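PDB 3IM9: malonyl CoA-acyl carrier protein transacylase from Staphylococcus aureus, which transfers the malonyl group from malonyl-CoA to holo-acyl carrier protein, giving malonyl-ACP and free CoA for fatty acid biosynthesis. Local coordinates for residues Q236-Q241 with V254-S259; F92-S97 with V261-S266; I161-N166 with H207-K212. All blocks are in the same frame, centred on the assembly; numbering follows the deposited sequence.

Contact 1. Residues Q236-Q241 with V254-S259. With CA (calcium ion), chain B.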
ATOM      1  N   GLN A 236       7.196   7.526   4.065  1.00 10.60           N
ATOM      2  CA  GLN A 236       7.049   7.174   2.650  1.00 11.19           C
ATOM      3  C   GLN A 236       7.750   5.872   2.306  1.00 11.31           C
ATOM      4  O   GLN A 236       8.816   5.508   2.867  1.00 10.76           O
ATOM      5  CB  GLN A 236       7.501   8.301   1.717  1.00 12.51           C
ATOM      6  CG  GLN A 236       6.599   9.504   1.980  1.00 11.33           C
ATOM      7  CD  GLN A 236       6.635  10.491   0.793  1.00 11.15           C
ATOM      8  OE1 GLN A 236       7.489  11.421   0.757  1.00 13.05           O
ATOM      9  NE2 GLN A 236       5.745  10.326  -0.167  1.00 11.69           N
ATOM     10  N   ASN A 237       7.128   5.127   1.357  1.00 10.76           N
ATOM     11  CA  ASN A 237       7.656   3.842   0.970  1.00  9.72           C
ATOM     12  C   ASN A 237       9.058   3.911   0.353  1.00  9.70           C
ATOM     13  O   ASN A 237       9.805   2.935   0.456  1.00  9.38           O
ATOM     14  CB  ASN A 237       6.712   3.208  -0.093  1.00 10.25           C
ATOM     15  CG  ASN A 237       5.417   2.668   0.449  1.00 10.42           C
ATOM     16  OD1 ASN A 237       5.163   2.538   1.687  1.00 12.06           O
ATOM     17  ND2 ASN A 237       4.564   2.369  -0.495  1.00  7.03           N
ATOM     18  N   VAL A 238       9.356   5.009  -0.357  1.00  9.88           N
ATOM     19  CA  VAL A 238      10.637   5.092  -1.159  1.00 11.68           C
ATOM     20  C   VAL A 238      11.807   5.150  -0.186  1.00 11.89           C
ATOM     21  O   VAL A 238      12.822   4.524  -0.421  1.00 12.74           O
ATOM     22  CB  VAL A 238      10.645   6.301  -2.126  1.00 14.84           C
ATOM     23  CG1 VAL A 238       9.678   6.151  -3.173  1.00 18.50           C
ATOM     24  CG2 VAL A 238      10.337   7.607  -1.504  1.00 17.12           C
ATOM     25  N   ASN A 239      11.659   5.918   0.919  1.00 12.57           N
ATOM     26  CA  ASN A 239      12.849   6.225   1.788  1.00 13.14           C
ATOM     27  C   ASN A 239      12.684   5.886   3.231  1.00 13.53           C
ATOM     28  O   ASN A 239      13.639   6.004   4.007  1.00 13.14           O
ATOM     29  CB  ASN A 239      13.203   7.764   1.621  1.00 15.12           C
ATOM     30  CG  ASN A 239      12.101   8.697   2.196  1.00 20.70           C
ATOM     31  OD1 ASN A 239      10.994   8.250   2.528  1.00 15.76           O
ATOM     32  ND2 ASN A 239      12.418  10.027   2.382  1.00 18.98           N
ATOM     33  N   ALA A 240      11.488   5.388   3.610  1.00 10.80           N
ATOM     34  CA  ALA A 240      11.251   4.907   4.995  1.00 11.71           C
ATOM     35  C   ALA A 240      11.503   5.992   6.017  1.00 13.45           C
ATOM     36  O   ALA A 240      11.989   5.642   7.116  1.00 15.59           O
ATOM     37  CB  ALA A 240      12.071   3.605   5.316  1.00 12.00           C
ATOM     38  N   GLN A 241      11.146   7.221   5.718  1.00 15.71           N
ATOM     39  CA  GLN A 241      11.248   8.256   6.761  1.00 16.21           C
ATOM     40  C   GLN A 241      10.025   9.144   6.699  1.00 15.51           C
ATOM     41  O   GLN A 241       9.379   9.258   5.630  1.00 13.33           O
ATOM     42  CB  GLN A 241      12.521   9.110   6.564  1.00 19.26           C
ATOM     43  CG  GLN A 241      13.824   8.343   6.650  1.00 25.01           C
ATOM     44  CD  GLN A 241      15.025   9.256   6.344  1.00 31.51           C
ATOM     45  OE1 GLN A 241      16.182   8.860   6.535  1.00 39.92           O
ATOM     46  NE2 GLN A 241      14.757  10.444   5.854  1.00 27.53           N
ATOM     47  N   VAL A 254       6.051   9.934  -7.263  1.00 10.50           N
ATOM     48  CA  VAL A 254       6.462   9.488  -8.559  1.00  9.92           C
ATOM     49  C   VAL A 254       7.614   8.410  -8.413  1.00 10.80           C
ATOM     50  O   VAL A 254       7.550   7.331  -9.073  1.00 10.77           O
ATOM     51  CB  VAL A 254       7.004  10.697  -9.412  1.00 11.41           C
ATOM     52  CG1 VAL A 254       7.367  10.167 -10.781  1.00 13.71           C
ATOM     53  CG2 VAL A 254       5.862  11.709  -9.498  1.00 13.00           C
ATOM     54  N   LYS A 255       8.568   8.667  -7.514  1.00 12.95           N
ATOM     55  CA  LYS A 255       9.689   7.661  -7.325  1.00 12.17           C
ATOM     56  C   LYS A 255       9.156   6.328  -6.815  1.00 11.74           C
ATOM     57  O   LYS A 255       9.698   5.292  -7.135  1.00 12.29           O
ATOM     58  CB  LYS A 255      10.706   8.161  -6.317  1.00 13.73           C
ATOM     59  CG  LYS A 255      11.358   9.445  -6.813  1.00 15.62           C
ATOM     60  CD  LYS A 255      12.425   9.900  -5.815  1.00 22.49           C
ATOM     61  CE  LYS A 255      13.151  11.140  -6.469  1.00 31.45           C
ATOM     62  NZ  LYS A 255      14.234  11.675  -5.547  1.00 34.06           N
ATOM     63  N   GLN A 256       8.047   6.392  -6.068  1.00 11.99           N
ATOM     64  CA  GLN A 256       7.461   5.189  -5.454  1.00 11.72           C
ATOM     65  C   GLN A 256       7.138   4.147  -6.555  1.00 10.90           C
ATOM     66  O   GLN A 256       7.272   2.928  -6.319  1.00 12.49           O
ATOM     67  CB  GLN A 256       6.174   5.562  -4.727  1.00 10.18           C
ATOM     68  CG  GLN A 256       5.663   4.424  -3.799  1.00 10.35           C
ATOM     69  CD  GLN A 256       4.134   4.424  -3.703  1.00 10.66           C
ATOM     70  OE1 GLN A 256       3.431   4.601  -4.695  1.00 12.66           O
ATOM     71  NE2 GLN A 256       3.633   4.233  -2.514  1.00  9.23           N
ATOM     72  N   LEU A 257       6.781   4.613  -7.730  1.00 10.12           N
ATOM     73  CA  LEU A 257       6.371   3.712  -8.841  1.00  9.45           C
ATOM     74  C   LEU A 257       7.465   2.725  -9.167  1.00 10.58           C
ATOM     75  O   LEU A 257       7.094   1.584  -9.558  1.00 11.98           O
ATOM     76  CB  LEU A 257       5.984   4.496 -10.100  1.00 11.54           C
ATOM     77  CG  LEU A 257       4.788   5.487  -9.905  1.00 12.65           C
ATOM     78  CD1 LEU A 257       4.689   6.342 -11.144  1.00 12.99           C
ATOM     79  CD2 LEU A 257       3.467   4.677  -9.705  1.00 16.36           C
ATOM     80  N   TYR A 258       8.699   3.184  -9.143  1.00 10.18           N
ATOM     81  CA  TYR A 258       9.763   2.353  -9.693  1.00 11.85           C
ATOM     82  C   TYR A 258      10.778   1.977  -8.667  1.00 12.21           C
ATOM     83  O   TYR A 258      11.933   1.558  -8.994  1.00 14.28           O
ATOM     84  CB  TYR A 258      10.414   3.008 -10.933  1.00 11.35           C
ATOM     85  CG  TYR A 258      10.910   4.426 -10.703  1.00 12.04           C
ATOM     86  CD1 TYR A 258      10.076   5.509 -11.080  1.00 14.39           C
ATOM     87  CD2 TYR A 258      12.138   4.657 -10.142  1.00 16.70           C
ATOM     88  CE1 TYR A 258      10.535   6.797 -10.893  1.00 15.43           C
ATOM     89  CE2 TYR A 258      12.588   5.947  -9.938  1.00 19.16           C
ATOM     90  CZ  TYR A 258      11.774   6.978 -10.312  1.00 17.20           C
ATOM     91  OH  TYR A 258      12.356   8.272 -10.078  1.00 22.22           O
ATOM     92  N   SER A 259      10.444   2.172  -7.404  1.00 10.94           N
ATOM     93  CA  SER A 259      11.331   1.894  -6.270  1.00 11.23           C
ATOM     94  C   SER A 259      10.719   0.850  -5.360  1.00 11.67           C
ATOM     95  O   SER A 259       9.477   0.759  -5.274  1.00 11.50           O
ATOM     96  CB  SER A 259      11.524   3.191  -5.461  1.00 11.48           C
ATOM     97  OG  SER A 259      12.071   4.208  -6.343  1.00 14.09           O
TER
HETATM   98 CA    CA B 601       2.863   6.296  -6.590  1.00 27.15          CA
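This is a compact, mostly apolar contact between a connecting loop and the last part of a helix with the turn beyond it: Val-238 and Asn-237, between strands 234-235 and 242-243, rest on Gln-256 and its neighbours in helix 246-256 and the type I turn from Gln-256 to Ser-259. Val-238 makes the apolar part. Its CG1, anti to its own carbonyl carbon (chi1 -67°), packs against the backbone of Gln-256 and sits 3.3 Å from Gln-256 CA, with Gln-256 N equally near. The same methyl has Lys-255 CB at 3.9 Å, beyond which the extended lysine chain leads away, and Ser-259 CB at 4.2 Å. One valine branch thus meets Lys-255, Gln-256 and Ser-259. The turn is held from within: Lys-255 O takes Tyr-258 N on one face of its plane and Ser-259 OG, at 2.7 Å, on the other.

Alongside, the side chains of Asn-237 and Gln-256 lie across each other, their amide planes 24° apart, with Asn-237 CB 4.0 Å from Gln-256 CG. Gln-256 sends CG anti to its backbone N (chi1 -167°), and a further bend in the chain carries the amide out beside the asparagine. Both amide ends of the glutamine are gripped. Its OE1 binds the calcium ion at 2.6 Å and also accepts from Arg-122 NH2, while NE2 is hydrogen-bonded to Ser-97 O. The buried amide therefore has little freedom to rotate. Met-253 O and Tyr-101 OH are further calcium ligands, and Glu-100 takes the backbone N of Asn-237. The arrangement lies beside the probable active site of the acyl transferase, where Gln-256 supplies a ligand to the calcium ion seen in this crystal.

Contact 2. Residues F92-S97 with V261-S266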
ATOM      1  N   PHE A  92       1.520   9.620  13.305  1.00 14.26           N
ATOM      2  CA  PHE A  92       2.184   9.389  12.010  1.00 12.41           C
ATOM      3  C   PHE A  92       1.246   8.456  11.225  1.00 11.68           C
ATOM      4  O   PHE A  92       0.270   7.885  11.737  1.00 12.54           O
ATOM      5  CB  PHE A  92       3.467   8.534  12.198  1.00 15.61           C
ATOM      6  CG  PHE A  92       4.549   9.210  13.085  1.00 14.43           C
ATOM      7  CD1 PHE A  92       4.562   8.860  14.425  1.00 17.49           C
ATOM      8  CD2 PHE A  92       5.436  10.134  12.556  1.00 20.32           C
ATOM      9  CE1 PHE A  92       5.506   9.469  15.313  1.00 19.73           C
ATOM     10  CE2 PHE A  92       6.404  10.719  13.416  1.00 22.00           C
ATOM     11  CZ  PHE A  92       6.394  10.353  14.779  1.00 19.66           C
ATOM     12  N   THR A  93       1.620   8.287   9.952  1.00 11.78           N
ATOM     13  CA  THR A  93       0.872   7.320   9.115  1.00 10.65           C
ATOM     14  C   THR A  93       1.831   6.766   8.085  1.00 10.91           C
ATOM     15  O   THR A  93       2.870   7.359   7.733  1.00 12.66           O
ATOM     16  CB  THR A  93      -0.315   8.048   8.440  1.00 10.32           C
ATOM     17  OG1 THR A  93      -1.077   7.090   7.682  1.00 11.24           O
ATOM     18  CG2 THR A  93       0.089   9.144   7.522  1.00 12.26           C
ATOM     19  N   MET A  94       1.436   5.596   7.561  1.00 10.83           N
ATOM     20  CA  MET A  94       2.104   4.992   6.373  1.00 10.62           C
ATOM     21  C   MET A  94       1.136   4.041   5.734  1.00 10.16           C
ATOM     22  O   MET A  94       0.145   3.650   6.334  1.00  9.82           O
ATOM     23  CB  MET A  94       3.420   4.225   6.730  1.00 11.54           C
ATOM     24  CG  MET A  94       3.206   3.016   7.597  1.00 10.59           C
ATOM     25  SD  MET A  94       4.639   1.981   7.753  1.00 13.02           S
ATOM     26  CE  MET A  94       4.017   0.947   9.053  1.00 14.18           C
ATOM     27  N   GLY A  95       1.381   3.738   4.475  1.00  9.49           N
ATOM     28  CA  GLY A  95       0.486   2.735   3.779  1.00 10.91           C
ATOM     29  C   GLY A  95       1.299   2.008   2.732  1.00 10.71           C
ATOM     30  O   GLY A  95       2.305   2.538   2.207  1.00 11.69           O
ATOM     31  N   HIS A  96       0.835   0.807   2.379  1.00  9.09           N
ATOM     32  CA  HIS A  96       1.655  -0.056   1.492  1.00  8.78           C
ATOM     33  C   HIS A  96       1.309   0.173   0.036  1.00  9.69           C
ATOM     34  O   HIS A  96       0.199  -0.195  -0.386  1.00  8.64           O
ATOM     35  CB  HIS A  96       1.437  -1.508   1.894  1.00  9.17           C
ATOM     36  CG  HIS A  96       2.482  -2.440   1.355  1.00  9.34           C
ATOM     37  ND1 HIS A  96       2.456  -2.864   0.025  1.00 12.36           N
ATOM     38  CD2 HIS A  96       3.446  -3.151   1.981  1.00 10.54           C
ATOM     39  CE1 HIS A  96       3.479  -3.695  -0.177  1.00 11.39           C
ATOM     40  NE2 HIS A  96       4.070  -3.923   1.003  1.00  9.08           N
ATOM     41  N   SER A  97       2.216   0.855  -0.685  1.00  9.42           N
ATOM     42  CA  SER A  97       2.082   1.087  -2.129  1.00  9.32           C
ATOM     43  C   SER A  97       0.833   1.951  -2.383  1.00  7.74           C
ATOM     44  O   SER A  97       0.861   3.161  -2.109  1.00  9.10           O
ATOM     45  CB  SER A  97       2.125  -0.186  -2.935  1.00  8.88           C
ATOM     46  OG  SER A  97       2.100   0.132  -4.321  1.00  9.46           O
ATOM     47  N   VAL A 261       9.171  -0.945  -2.078  1.00 10.18           N
ATOM     48  CA  VAL A 261       8.403  -0.524  -0.890  1.00  9.39           C
ATOM     49  C   VAL A 261       9.141  -0.929   0.326  1.00  9.28           C
ATOM     50  O   VAL A 261       9.290  -2.129   0.600  1.00 10.43           O
ATOM     51  CB  VAL A 261       6.986  -1.159  -0.948  1.00  9.07           C
ATOM     52  CG1 VAL A 261       6.216  -0.811   0.338  1.00 10.80           C
ATOM     53  CG2 VAL A 261       6.192  -0.605  -2.161  1.00 11.05           C
ATOM     54  N   GLN A 262       9.657   0.069   1.043  1.00  9.79           N
ATOM     55  CA  GLN A 262      10.463  -0.203   2.244  1.00 10.45           C
ATOM     56  C   GLN A 262       9.622  -0.418   3.466  1.00 11.89           C
ATOM     57  O   GLN A 262       9.663   0.384   4.417  1.00 11.42           O
ATOM     58  CB  GLN A 262      11.489   0.946   2.435  1.00 12.88           C
ATOM     59  CG  GLN A 262      12.385   1.131   1.199  1.00 13.15           C
ATOM     60  CD  GLN A 262      13.445   0.051   1.087  1.00 11.09           C
ATOM     61  OE1 GLN A 262      13.601  -0.837   1.920  1.00 13.43           O
ATOM     62  NE2 GLN A 262      14.150   0.075  -0.059  1.00 15.60           N
ATOM     63  N   PHE A 263       8.779  -1.458   3.490  1.00 10.25           N
ATOM     64  CA  PHE A 263       7.871  -1.589   4.637  1.00  9.67           C
ATOM     65  C   PHE A 263       8.555  -1.939   5.933  1.00 11.11           C
ATOM     66  O   PHE A 263       8.157  -1.368   6.966  1.00 11.92           O
ATOM     67  CB  PHE A 263       6.739  -2.597   4.295  1.00  9.53           C
ATOM     68  CG  PHE A 263       5.610  -2.550   5.326  1.00  8.96           C
ATOM     69  CD1 PHE A 263       5.574  -3.514   6.313  1.00 10.20           C
ATOM     70  CD2 PHE A 263       4.697  -1.525   5.277  1.00  9.61           C
ATOM     71  CE1 PHE A 263       4.575  -3.456   7.328  1.00 10.69           C
ATOM     72  CE2 PHE A 263       3.622  -1.450   6.230  1.00 11.12           C
ATOM     73  CZ  PHE A 263       3.573  -2.433   7.269  1.00 10.57           C
ATOM     74  N   ILE A 264       9.554  -2.821   5.886  1.00 11.62           N
ATOM     75  CA  ILE A 264      10.278  -3.149   7.145  1.00 12.55           C
ATOM     76  C   ILE A 264      10.937  -1.857   7.681  1.00 11.70           C
ATOM     77  O   ILE A 264      10.736  -1.547   8.874  1.00 12.38           O
ATOM     78  CB  ILE A 264      11.334  -4.238   6.911  1.00 12.96           C
ATOM     79  CG1 ILE A 264      10.600  -5.554   6.574  1.00 13.68           C
ATOM     80  CG2 ILE A 264      12.184  -4.484   8.176  1.00 15.90           C
ATOM     81  CD1 ILE A 264      11.631  -6.625   6.145  1.00 12.95           C
ATOM     82  N   ASN A 265      11.674  -1.102   6.840  1.00 11.79           N
ATOM     83  CA  ASN A 265      12.432   0.023   7.414  1.00 13.44           C
ATOM     84  C   ASN A 265      11.482   1.098   7.884  1.00 14.20           C
ATOM     85  O   ASN A 265      11.799   1.830   8.835  1.00 13.85           O
ATOM     86  CB  ASN A 265      13.386   0.565   6.385  1.00 12.13           C
ATOM     87  CG  ASN A 265      14.582  -0.325   6.131  1.00 16.74           C
ATOM     88  OD1 ASN A 265      15.247  -0.144   5.100  1.00 20.19           O
ATOM     89  ND2 ASN A 265      14.825  -1.270   6.973  1.00 16.06           N
ATOM     90  N   SER A 266      10.344   1.260   7.190  1.00 13.03           N
ATOM     91  CA  SER A 266       9.340   2.265   7.615  1.00 12.29           C
ATOM     92  C   SER A 266       8.733   1.854   8.961  1.00 12.76           C
ATOM     93  O   SER A 266       8.508   2.776   9.829  1.00 11.76           O
ATOM     94  CB  SER A 266       8.223   2.324   6.604  1.00 11.16           C
ATOM     95  OG  SER A 266       8.667   2.786   5.342  1.00 11.20           O
TER
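The nucleophile elbow of the acyl transferase fold, the turn at the end of strand 92-95 with the sequence Gly-His-Ser-Leu-Gly, packs here on strand 261-262 and the start of helix 263-272, with His-96 and Met-94 meeting Val-261 and Phe-263. Val-261 CG1 lies over the centre of one face of the His-96 imidazole, 3.9 Å from the ring centroid, in a CH-pi contact close to the ring normal. At the edge of the same imidazole, CD2 comes 3.9 Å from Phe-263 CD2, and the two ring planes are inclined at 47°. Met-94, further back along the strand, has CG between its backbone N and carbonyl carbon (chi1 65°) and the chain extended beyond, crossing the phenylalanine side chain at about a right angle: CE touches Phe-263 CE2 at 3.7 Å, and SD stands obliquely 4.7 Å from the ring centroid, a Met-aromatic contact. SD also rests 3.8 Å from Ser-266 CB, whose hydroxyl donates to Gln-262 O at the N-cap position.

Ser-97, probably the nucleophile, has a strained backbone of positive phi (64°) and negative psi, as at a nucleophile elbow, and its CB approaches Val-261 CG2 at 4.2 Å. No hydrogen bond crosses the two segments: the contact rests on dispersion, CH-pi and sulfur-aromatic approaches, and the polar ends bond outside them, Ser-97 OG to His-207 NE2 and Arg-122 NH2, His-96 NE2 to Asn-168 OD1.

Contact 3. Residues I161-N166 with H207-K212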
ATOM      1  N   ILE A 161      16.010  -8.104 -15.951  1.00 12.01           N
ATOM      2  CA  ILE A 161      16.247  -7.793 -14.534  1.00 12.63           C
ATOM      3  C   ILE A 161      15.138  -8.337 -13.646  1.00 12.36           C
ATOM      4  O   ILE A 161      13.968  -8.479 -14.050  1.00 10.80           O
ATOM      5  CB  ILE A 161      16.399  -6.286 -14.283  1.00 15.85           C
ATOM      6  CG1 ILE A 161      15.091  -5.617 -14.563  1.00 17.57           C
ATOM      7  CG2 ILE A 161      17.611  -5.699 -15.141  1.00 20.43           C
ATOM      8  CD1 ILE A 161      15.035  -4.285 -13.971  1.00 33.40           C
ATOM      9  N   ILE A 162      15.540  -8.663 -12.420  1.00 13.00           N
ATOM     10  CA  ILE A 162      14.584  -8.977 -11.342  1.00 11.79           C
ATOM     11  C   ILE A 162      15.131  -8.285 -10.097  1.00 11.09           C
ATOM     12  O   ILE A 162      16.359  -8.311  -9.851  1.00 11.92           O
ATOM     13  CB  ILE A 162      14.457 -10.484 -11.224  1.00 11.63           C
ATOM     14  CG1 ILE A 162      13.521 -10.886 -10.146  1.00 15.25           C
ATOM     15  CG2 ILE A 162      15.776 -11.154 -11.033  1.00 13.08           C
ATOM     16  CD1 ILE A 162      13.212 -12.451 -10.146  1.00 16.27           C
ATOM     17  N   GLU A 163      14.283  -7.649  -9.301  1.00 10.74           N
ATOM     18  CA  GLU A 163      14.762  -6.808  -8.191  1.00 11.73           C
ATOM     19  C   GLU A 163      13.838  -7.010  -6.998  1.00 10.13           C
ATOM     20  O   GLU A 163      12.626  -7.206  -7.170  1.00 10.43           O
ATOM     21  CB  GLU A 163      14.601  -5.310  -8.568  1.00 13.22           C
ATOM     22  CG  GLU A 163      15.522  -4.860  -9.664  1.00 17.66           C
ATOM     23  CD  GLU A 163      15.103  -3.546 -10.318  1.00 18.83           C
ATOM     24  OE1 GLU A 163      15.864  -3.056 -11.166  1.00 26.04           O
ATOM     25  OE2 GLU A 163      14.082  -2.969 -10.002  1.00 18.96           O
ATOM     26  N   PRO A 164      14.325  -6.826  -5.765  1.00 10.20           N
ATOM     27  CA  PRO A 164      13.408  -6.790  -4.594  1.00 10.93           C
ATOM     28  C   PRO A 164      12.513  -5.594  -4.803  1.00 11.51           C
ATOM     29  O   PRO A 164      12.967  -4.469  -5.201  1.00 13.60           O
ATOM     30  CB  PRO A 164      14.386  -6.560  -3.407  1.00 12.49           C
ATOM     31  CG  PRO A 164      15.723  -7.263  -3.853  1.00 13.73           C
ATOM     32  CD  PRO A 164      15.771  -6.785  -5.354  1.00 11.12           C
ATOM     33  N   ALA A 165      11.224  -5.829  -4.573  1.00 10.28           N
ATOM     34  CA  ALA A 165      10.189  -4.837  -4.814  1.00 10.38           C
ATOM     35  C   ALA A 165       9.444  -4.471  -3.538  1.00 11.17           C
ATOM     36  O   ALA A 165       9.389  -3.298  -3.170  1.00 11.01           O
ATOM     37  CB  ALA A 165       9.216  -5.337  -5.874  1.00 10.62           C
ATOM     38  N   ASN A 166       8.866  -5.460  -2.856  1.00 11.10           N
ATOM     39  CA  ASN A 166       8.118  -5.138  -1.665  1.00 11.05           C
ATOM     40  C   ASN A 166       8.857  -5.836  -0.545  1.00 12.42           C
ATOM     41  O   ASN A 166       8.928  -7.055  -0.472  1.00 12.42           O
ATOM     42  CB  ASN A 166       6.621  -5.626  -1.704  1.00 11.00           C
ATOM     43  CG  ASN A 166       5.771  -5.091  -2.800  1.00 11.63           C
ATOM     44  OD1 ASN A 166       4.681  -5.713  -3.062  1.00 17.44           O
ATOM     45  ND2 ASN A 166       6.062  -4.013  -3.374  1.00 11.82           N
ATOM     46  N   HIS A 207       6.888  -1.800  -8.969  1.00  9.85           N
ATOM     47  CA  HIS A 207       7.948  -1.444  -7.996  1.00 11.22           C
ATOM     48  C   HIS A 207       9.323  -1.981  -8.407  1.00 12.25           C
ATOM     49  O   HIS A 207      10.194  -2.207  -7.573  1.00 14.02           O
ATOM     50  CB  HIS A 207       7.579  -1.879  -6.541  1.00 11.01           C
ATOM     51  CG  HIS A 207       6.431  -1.110  -6.046  1.00  9.61           C
ATOM     52  ND1 HIS A 207       6.527   0.262  -5.793  1.00  9.77           N
ATOM     53  CD2 HIS A 207       5.146  -1.462  -5.873  1.00 10.36           C
ATOM     54  CE1 HIS A 207       5.327   0.673  -5.363  1.00 13.77           C
ATOM     55  NE2 HIS A 207       4.479  -0.340  -5.435  1.00 11.69           N
ATOM     56  N   SER A 208       9.519  -2.123  -9.706  1.00 11.51           N
ATOM     57  CA  SER A 208      10.879  -2.380 -10.274  1.00 12.07           C
ATOM     58  C   SER A 208      11.235  -1.173 -11.151  1.00 12.03           C
ATOM     59  O   SER A 208      10.377  -0.326 -11.573  1.00 12.42           O
ATOM     60  CB  SER A 208      10.855  -3.665 -11.107  1.00 10.71           C
ATOM     61  OG  SER A 208      10.349  -3.379 -12.444  1.00 11.30           O
ATOM     62  N   SER A 209      12.520  -1.062 -11.446  1.00 10.87           N
ATOM     63  CA  SER A 209      13.045   0.034 -12.312  1.00 13.69           C
ATOM     64  C   SER A 209      12.380   0.056 -13.721  1.00 13.17           C
ATOM     65  O   SER A 209      12.325   1.129 -14.373  1.00 14.42           O
ATOM     66  CB  SER A 209      14.584  -0.110 -12.399  1.00 16.23           C
ATOM     67  OG  SER A 209      14.892  -1.359 -13.005  1.00 20.00           O
ATOM     68  N   LEU A 210      11.774  -1.080 -14.152  1.00 11.01           N
ATOM     69  CA  LEU A 210      11.039  -1.067 -15.406  1.00 12.59           C
ATOM     70  C   LEU A 210       9.845  -0.097 -15.406  1.00 12.14           C
ATOM     71  O   LEU A 210       9.472   0.375 -16.472  1.00 12.77           O
ATOM     72  CB  LEU A 210      10.547  -2.471 -15.770  1.00 13.02           C
ATOM     73  CG  LEU A 210      11.690  -3.557 -15.973  1.00 14.34           C
ATOM     74  CD1 LEU A 210      11.078  -4.893 -16.149  1.00 14.01           C
ATOM     75  CD2 LEU A 210      12.455  -3.098 -17.240  1.00 19.38           C
ATOM     76  N   MET A 211       9.297   0.234 -14.203  1.00 11.31           N
ATOM     77  CA  MET A 211       8.119   1.100 -14.171  1.00 11.20           C
ATOM     78  C   MET A 211       8.472   2.575 -14.457  1.00 12.26           C
ATOM     79  O   MET A 211       7.582   3.415 -14.491  1.00 13.07           O
ATOM     80  CB  MET A 211       7.429   0.969 -12.822  1.00 10.74           C
ATOM     81  CG  MET A 211       6.887  -0.499 -12.560  1.00 11.65           C
ATOM     82  SD  MET A 211       5.834  -1.105 -13.907  1.00 12.34           S
ATOM     83  CE  MET A 211       4.388   0.078 -13.802  1.00 11.65           C
ATOM     84  N   LYS A 212       9.769   2.861 -14.688  1.00 11.84           N
ATOM     85  CA  LYS A 212      10.075   4.244 -15.155  1.00 12.03           C
ATOM     86  C   LYS A 212       9.326   4.601 -16.413  1.00 13.56           C
ATOM     87  O   LYS A 212       9.101   5.806 -16.692  1.00 15.44           O
ATOM     88  CB  LYS A 212      11.580   4.360 -15.362  1.00 15.00           C
ATOM     89  CG  LYS A 212      12.239   4.470 -14.036  1.00 19.39           C
ATOM     90  CD  LYS A 212      13.783   4.370 -14.209  1.00 30.60           C
ATOM     91  CE  LYS A 212      14.561   4.289 -12.839  1.00 35.19           C
ATOM     92  NZ  LYS A 212      16.082   4.175 -12.993  1.00 36.97           N
TER
HETATM   93  O   HOH W   1      13.054  -2.220  -7.281  1.00 23.95           O
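Hydrogen bonds come first, and Glu-163 and Ser-209 carry them. Glu-163, its CG anti to its carbonyl carbon and its chain extended beyond, grips Ser-209 with both carboxylate oxygens: the hydroxyl OG donates to Glu-163 OE1 at 2.7 Å, and the backbone N of the same serine donates to OE2 at 2.9 Å along a nearly straight N-H line (165°). Both donors arrive on the syn side, 22° and 18° out of the carboxylate plane, so the acid is held as a two-pronged acceptor at the start of the 3-10 turn 209-211. A water donates to Glu-163 OE2 (3.0 Å) and His-207 O (2.9 Å), though more acceptors surround it than it has protons. Ser-208 OG accepts from Leu-210 N in an ST turn and is itself tied to Pro-205 O.

Van der Waals contacts lie at both ends of segment 161-166, at Ile-161 and at Ala-165 with Asn-166. Ile-161 CD1 comes within 3.1 Å of Ser-209 OG, a short approach, and reaches Leu-210 CG at 4.0 Å, the two aliphatic chains sliding past each other in opposite directions. At the other end Ala-165 CB lies 3.9 Å from His-207 CB, and Asn-166 ND2 comes 3.7 Å from His-207 CD2, its amide plane steeply inclined to the imidazole. In His-207, probably catalytic, NE2 bonds Ser-97 OG and ND1 bonds Ser-259 O, with a weak second bond to Gln-256 O.

The strand and the loop run almost antiparallel. Strand 162-169 pairs with strand 172-176, where Ala-165 and Asn-166 form a classic bulge opposite Val-174, and with strand 261-262 on its other edge; its far face packs through Pro-164 and Ile-162 on helices 145-155 and 179-188, while the loop leads on to helix 215-222.

The three contacts meet around the probable catalytic pair through a set of probable hydrogen bonds. Ser-97 OG, from contact 2, is 2.7 Å from NE2 of His-207, from contact 3, and ND1 of that histidine is 3.0 Å from Ser-259 O in contact 1. Contact 1 also reaches the elbow, with Gln-256 NE2, on the calcium-binding side chain, 3.0 Å from Ser-97 O. The backbone joins contacts 1 and 2 through Asn-237 O and Gln-262 N, 2.9 Å apart, and contacts 2 and 3 through Val-261 N and Ala-165 O. Their centres stand about 9 Å (1 and 2), 12 Å (1 and 3) and 17 Å (2 and 3) apart.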